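Local coordinates for endonuclease and methylase LlaGI (Lactococcus lactis, PDB 5FFJ), which recognises a specific DNA sequence as a Type ISP restriction-modification enzyme, either methylating adenine or cleaving DNA with the help of a helicase-like ATPase, at a contact of chain A with DNA. Sequence-based numbering; all coordinates share one arbitrary frame.

Site 1: a contact of chain A with DNA. Residues 858-859, 898, 922, 955, 972-975. With nucleotides of chain B.
Two arginines around the DG12 phosphate form the core of the dense half of this protein-DNA contact, next to unpaired DA11, probably the flipped target adenine. Arg955 bends at chi3 (-105°) to present NH2 to both non-bridging oxygens of the DG12 phosphate, 2.6 Å to OP1 and 2.8 Å to OP2. Both lie in its guanidinium plane, and the pairing is a salt bridge. The backbone N of Arg974 also donates to OP1 of DG12, at 2.6 Å, so two donors grip that oxygen. Above the Arg955 guanidinium sits Arg974 NE, while C2' of DC10 covers the other face near its rim. Arg974 itself, bent at chi2 and chi3, lays its CD over the guanine face of DG12 in a CH-pi contact. Ser973 OG, anti to its backbone N, reaches the deoxyribose O4' of DA11 at 3.2 Å and is held by Thr975 OG1 at 2.9 Å.

Along the flank of Lys859, Asp898 and Asn922 the packing loosens. Asn922 ND2 bonds OP1 of DC10 at 2.6 Å, though that oxygen is tilted from the amide plane. The bond from Lys859 N to DA11 OP2 is weak, and its CB merely flanks the DC10 sugar. Asp898 OD1 instead receives Ser858 N at 2.9 Å.

Ser858 directly follows the NPPY motif of N6-adenine methyltransferases; Asn922 closes strand 915-922, and Arg955 and 972-975 lie between strands 944-951 and 977-984.

Site 2: a contact of chain A with DNA. Residues 954, 956-957, 961, 974, 1344. With nucleotides of chain C.
Charge dominates this contact with the second strand: one arginine pairs with its phosphates, and another adds a face-on approach to a base that falls short of a stack. Arg1344 runs outward extended, CG anti to the backbone N (chi1 -172°), and turns at chi3 (-57°) to bring NH2 to the phosphate. Arg1344 NH2 donates to OP1 of the DT14 phosphate at 2.7 Å, within the guanidinium plane and nearly straight (158° at H), forming a salt bridge. OP1 of the preceding DC13 phosphate lies above one face of the same group, so the arginine would probably feel the negative charge of both. Gln957, with CG anti to its own backbone N, passes that CG along the edge of the guanidinium, while its CB packs on C2' of the DC13 sugar at 3.6 Å.

On the base itself, Arg974 brings NH1 above the cytosine plane, over the carbonyl O2 of DC13 at 3.5 Å. This is a polar approach from the face by one N-H-bearing atom, and it extends the arginine's cover across to the second strand. Gln954, bent at chi2, comes obliquely over the N4/C5 rim of the paired cytosine, on the major-groove side; two N-H groups meet there, so this is packing and not a bond. Gln954 NE2 stands 3.4 Å from C5 of DC13 and is turned in its amide plane towards Ser961 OG, which accepts its hydrogen bond at 2.6 Å. That bond fixes the rotation of the amide, and Ser961 OG in turn lies 3.7 Å from C5 of DC13. An alanine in place of Gln954 removes the amide, and would probably leave Ser961 less firmly placed and that rim of the cytosine less well covered.

Gln954, Thr956 and Gln957 belong to the loop after strand 944-951, Ser961 lies in helix 959-964, and Arg1344, in short strand 1344-1345, comes from the C-terminal specificity region.

Site 1: a contact of chain A with DNA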
# COMPACT_ATOMS: atom_id res chain seq x y z
N SER A 858 1.14 12.74 -2.76
CA SER A 858 1.65 11.85 -3.80
C SER A 858 2.51 12.61 -4.80
O SER A 858 2.05 13.59 -5.40
CB SER A 858 0.50 11.16 -4.53
OG SER A 858 0.99 10.32 -5.57
N LYS A 859 3.75 12.16 -4.97
CA LYS A 859 4.68 12.79 -5.90
C LYS A 859 4.89 11.91 -7.13
O LYS A 859 5.42 12.37 -8.14
CB LYS A 859 6.02 13.07 -5.21
CG LYS A 859 6.80 14.21 -5.85
CD LYS A 859 8.24 14.25 -5.38
CE LYS A 859 9.12 13.33 -6.21
NZ LYS A 859 10.57 13.49 -5.90
N ASP A 898 3.49 17.66 -6.63
CA ASP A 898 3.02 16.74 -5.60
C ASP A 898 1.60 17.13 -5.22
O ASP A 898 1.27 18.31 -5.15
CB ASP A 898 3.94 16.76 -4.38
CG ASP A 898 3.64 15.66 -3.37
OD1 ASP A 898 2.45 15.35 -3.15
OD2 ASP A 898 4.60 15.10 -2.81
N ASN A 922 2.71 17.32 3.96
CA ASN A 922 4.14 17.08 3.84
C ASN A 922 4.87 18.39 4.10
O ASN A 922 4.60 19.40 3.45
CB ASN A 922 4.47 16.53 2.45
CG ASN A 922 5.90 16.04 2.34
OD1 ASN A 922 6.77 16.43 3.12
ND2 ASN A 922 6.16 15.18 1.36
N ARG A 955 12.51 8.81 6.02
CA ARG A 955 13.29 8.43 4.84
C ARG A 955 14.72 8.97 5.02
O ARG A 955 15.50 9.06 4.06
CB ARG A 955 12.64 8.96 3.56
CG ARG A 955 12.02 7.84 2.73
CD ARG A 955 11.16 8.39 1.62
NE ARG A 955 9.73 8.26 1.91
CZ ARG A 955 8.98 7.23 1.55
NH1 ARG A 955 9.49 6.21 0.87
NH2 ARG A 955 7.69 7.22 1.86
N GLY A 972 1.32 5.31 8.58
CA GLY A 972 0.58 5.89 7.47
C GLY A 972 1.45 6.65 6.50
O GLY A 972 1.23 6.60 5.29
N SER A 973 2.44 7.37 7.02
CA SER A 973 3.31 8.20 6.19
C SER A 973 4.72 8.30 6.76
O SER A 973 4.91 8.35 7.98
CB SER A 973 2.71 9.59 6.04
OG SER A 973 3.64 10.48 5.43
N ARG A 974 5.69 8.35 5.86
CA ARG A 974 7.10 8.40 6.22
C ARG A 974 7.67 9.81 6.05
O ARG A 974 8.79 10.09 6.47
CB ARG A 974 7.90 7.40 5.38
CG ARG A 974 9.03 6.72 6.13
CD ARG A 974 9.02 5.22 5.90
NE ARG A 974 9.57 4.84 4.60
CZ ARG A 974 10.86 4.68 4.34
NH1 ARG A 974 11.77 4.89 5.28
NH2 ARG A 974 11.26 4.32 3.12
N THR A 975 6.88 10.68 5.42
CA THR A 975 7.35 12.02 5.08
C THR A 975 7.40 12.95 6.28
O THR A 975 6.75 12.71 7.29
CB THR A 975 6.43 12.67 4.03
OG1 THR A 975 5.12 12.83 4.57
CG2 THR A 975 6.37 11.82 2.77
P DC B 10 9.35 14.76 -0.16
OP1 DC B 10 8.29 15.78 0.01
OP2 DC B 10 10.46 14.71 0.83
O5' DC B 10 8.69 13.30 -0.25
C5' DC B 10 7.62 13.07 -1.15
C4' DC B 10 7.82 11.79 -1.93
O4' DC B 10 9.21 11.66 -2.33
C3' DC B 10 7.48 10.51 -1.16
O3' DC B 10 6.60 9.67 -1.91
C2' DC B 10 8.84 9.85 -0.92
C1' DC B 10 9.65 10.34 -2.11
N1 DC B 10 11.13 10.34 -1.87
C2 DC B 10 11.96 9.41 -2.52
O2 DC B 10 11.46 8.59 -3.30
N3 DC B 10 13.29 9.44 -2.28
C4 DC B 10 13.80 10.35 -1.43
N4 DC B 10 15.12 10.34 -1.22
C5 DC B 10 12.97 11.29 -0.77
C6 DC B 10 11.66 11.25 -1.01
P DA B 11 5.02 9.77 -1.68
OP1 DA B 11 4.38 8.63 -2.39
OP2 DA B 11 4.61 11.16 -2.00
O5' DA B 11 4.84 9.53 -0.11
C5' DA B 11 3.65 9.93 0.55
C4' DA B 11 3.44 9.12 1.82
O4' DA B 11 2.39 9.73 2.62
C3' DA B 11 2.97 7.69 1.58
O3' DA B 11 3.33 6.84 2.67
C2' DA B 11 1.46 7.89 1.49
C1' DA B 11 1.24 8.90 2.62
N9 DA B 11 0.06 9.75 2.47
C8 DA B 11 -0.62 10.05 1.33
N7 DA B 11 -1.64 10.87 1.52
C5 DA B 11 -1.60 11.13 2.88
C6 DA B 11 -2.41 11.92 3.72
N6 DA B 11 -3.45 12.63 3.28
N1 DA B 11 -2.11 11.95 5.03
C2 DA B 11 -1.07 11.24 5.47
N3 DA B 11 -0.24 10.46 4.78
C4 DA B 11 -0.56 10.45 3.48
P DG B 12 4.86 6.42 2.93
OP1 DG B 12 5.60 7.61 3.41
OP2 DG B 12 5.34 5.66 1.75
O5' DG B 12 4.77 5.43 4.18
C5' DG B 12 3.94 4.28 4.12
C4' DG B 12 4.63 3.15 3.38
O4' DG B 12 5.96 2.96 3.93
C3' DG B 12 3.96 1.80 3.52
O3' DG B 12 4.27 0.96 2.40
C2' DG B 12 4.54 1.29 4.84
C1' DG B 12 5.96 1.86 4.83
N9 DG B 12 6.46 2.31 6.13
C8 DG B 12 5.74 2.84 7.18
N7 DG B 12 6.48 3.15 8.22
C5 DG B 12 7.77 2.81 7.83
C6 DG B 12 8.99 2.92 8.54
O6 DG B 12 9.19 3.36 9.68
N1 DG B 12 10.07 2.47 7.77
C2 DG B 12 9.96 1.96 6.50
N2 DG B 12 11.10 1.57 5.92
N3 DG B 12 8.83 1.86 5.83
C4 DG B 12 7.77 2.30 6.56

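Site 2: a contact of chain A with DNA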
# COMPACT_ATOMS: atom_id res chain seq x y z
N GLN A 954 11.13 9.82 8.18
CA GLN A 954 11.81 8.54 8.33
C GLN A 954 12.22 7.94 6.98
O GLN A 954 12.24 6.72 6.81
CB GLN A 954 10.93 7.57 9.12
CG GLN A 954 10.70 8.01 10.56
CD GLN A 954 12.00 8.24 11.31
OE1 GLN A 954 12.16 9.24 12.02
NE2 GLN A 954 12.94 7.31 11.17
N THR A 956 15.04 9.31 6.26
CA THR A 956 16.39 9.65 6.68
C THR A 956 17.03 8.42 7.31
O THR A 956 16.47 7.32 7.23
CB THR A 956 16.39 10.81 7.70
OG1 THR A 956 15.67 10.43 8.87
CG2 THR A 956 15.75 12.06 7.10
N GLN A 957 18.18 8.60 7.94
CA GLN A 957 18.87 7.48 8.60
C GLN A 957 19.88 7.98 9.62
O GLN A 957 20.41 9.09 9.51
CB GLN A 957 19.55 6.59 7.56
CG GLN A 957 20.37 5.43 8.15
CD GLN A 957 21.80 5.82 8.52
OE1 GLN A 957 22.25 6.93 8.21
NE2 GLN A 957 22.50 4.92 9.19
N SER A 961 17.73 10.41 11.64
CA SER A 961 16.51 9.64 11.88
C SER A 961 16.08 9.77 13.34
O SER A 961 14.90 9.95 13.63
CB SER A 961 16.72 8.17 11.52
OG SER A 961 15.52 7.43 11.71
N ARG A 974 5.69 8.35 5.86
CA ARG A 974 7.10 8.40 6.22
C ARG A 974 7.67 9.81 6.05
O ARG A 974 8.79 10.09 6.47
CB ARG A 974 7.90 7.40 5.38
CG ARG A 974 9.03 6.72 6.13
CD ARG A 974 9.02 5.22 5.90
NE ARG A 974 9.57 4.84 4.60
CZ ARG A 974 10.86 4.68 4.34
NH1 ARG A 974 11.77 4.89 5.28
NH2 ARG A 974 11.26 4.32 3.12
N ARG A 1344 26.27 7.56 8.09
CA ARG A 1344 26.62 6.22 8.57
C ARG A 1344 28.14 6.03 8.68
O ARG A 1344 28.88 6.46 7.79
CB ARG A 1344 26.04 5.17 7.62
CG ARG A 1344 26.16 3.74 8.12
CD ARG A 1344 25.51 2.76 7.16
NE ARG A 1344 24.10 3.08 6.94
CZ ARG A 1344 23.32 2.47 6.05
NH1 ARG A 1344 23.81 1.51 5.28
NH2 ARG A 1344 22.05 2.82 5.92
P DC C 13 20.04 1.54 9.86
OP1 DC C 13 21.31 0.87 9.49
OP2 DC C 13 20.08 2.71 10.75
O5' DC C 13 19.28 1.97 8.52
C5' DC C 13 18.66 0.97 7.70
C4' DC C 13 17.76 1.60 6.65
O4' DC C 13 16.40 1.70 7.17
C3' DC C 13 18.14 3.02 6.25
O3' DC C 13 17.91 3.23 4.86
C2' DC C 13 17.21 3.86 7.11
C1' DC C 13 15.95 3.03 7.03
N1 DC C 13 14.90 3.33 8.06
C2 DC C 13 13.60 2.84 7.88
O2 DC C 13 13.35 2.16 6.87
N3 DC C 13 12.65 3.12 8.80
C4 DC C 13 12.95 3.86 9.87
N4 DC C 13 11.98 4.10 10.76
C5 DC C 13 14.27 4.37 10.08
C6 DC C 13 15.20 4.09 9.16
P DT C 14 19.12 3.09 3.81
OP1 DT C 14 20.02 2.01 4.29
OP2 DT C 14 19.66 4.44 3.57
O5' DT C 14 18.39 2.58 2.48
C5' DT C 14 17.69 1.34 2.49
C4' DT C 14 17.25 0.94 1.10
O4' DT C 14 16.04 1.68 0.74
C3' DT C 14 18.26 1.25 -0.01
O3' DT C 14 18.30 0.17 -0.95
C2' DT C 14 17.70 2.53 -0.62
C1' DT C 14 16.21 2.26 -0.53
N1 DT C 14 15.31 3.47 -0.64
C2 DT C 14 14.17 3.38 -1.40
O2 DT C 14 13.84 2.38 -2.01
N3 DT C 14 13.41 4.52 -1.44
C4 DT C 14 13.67 5.72 -0.80
O4 DT C 14 12.92 6.69 -0.89
C5 DT C 14 14.89 5.74 -0.01
C7 DT C 14 15.28 6.99 0.73
C6 DT C 14 15.64 4.63 0.03

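About 13 Å separates the C-alpha centres of site 1 and site 2, and Arg974 belongs to both, spanning the base pair between DG12 and DC13. The loop after strand 944-951 is also common ground, since Arg955 of site 1 lies between Gln954 and Thr956 of site 2. Adenine DA11 and thymine DT14, both unpaired, are opposite positions, one strand being handled by each site. Site 1 draws on the methyltransferase side, whereas site 2 adds a specificity-region residue, so the two regions appear to meet the distorted duplex from two parts of the chain, and may couple sequence reading to presentation of the adenine.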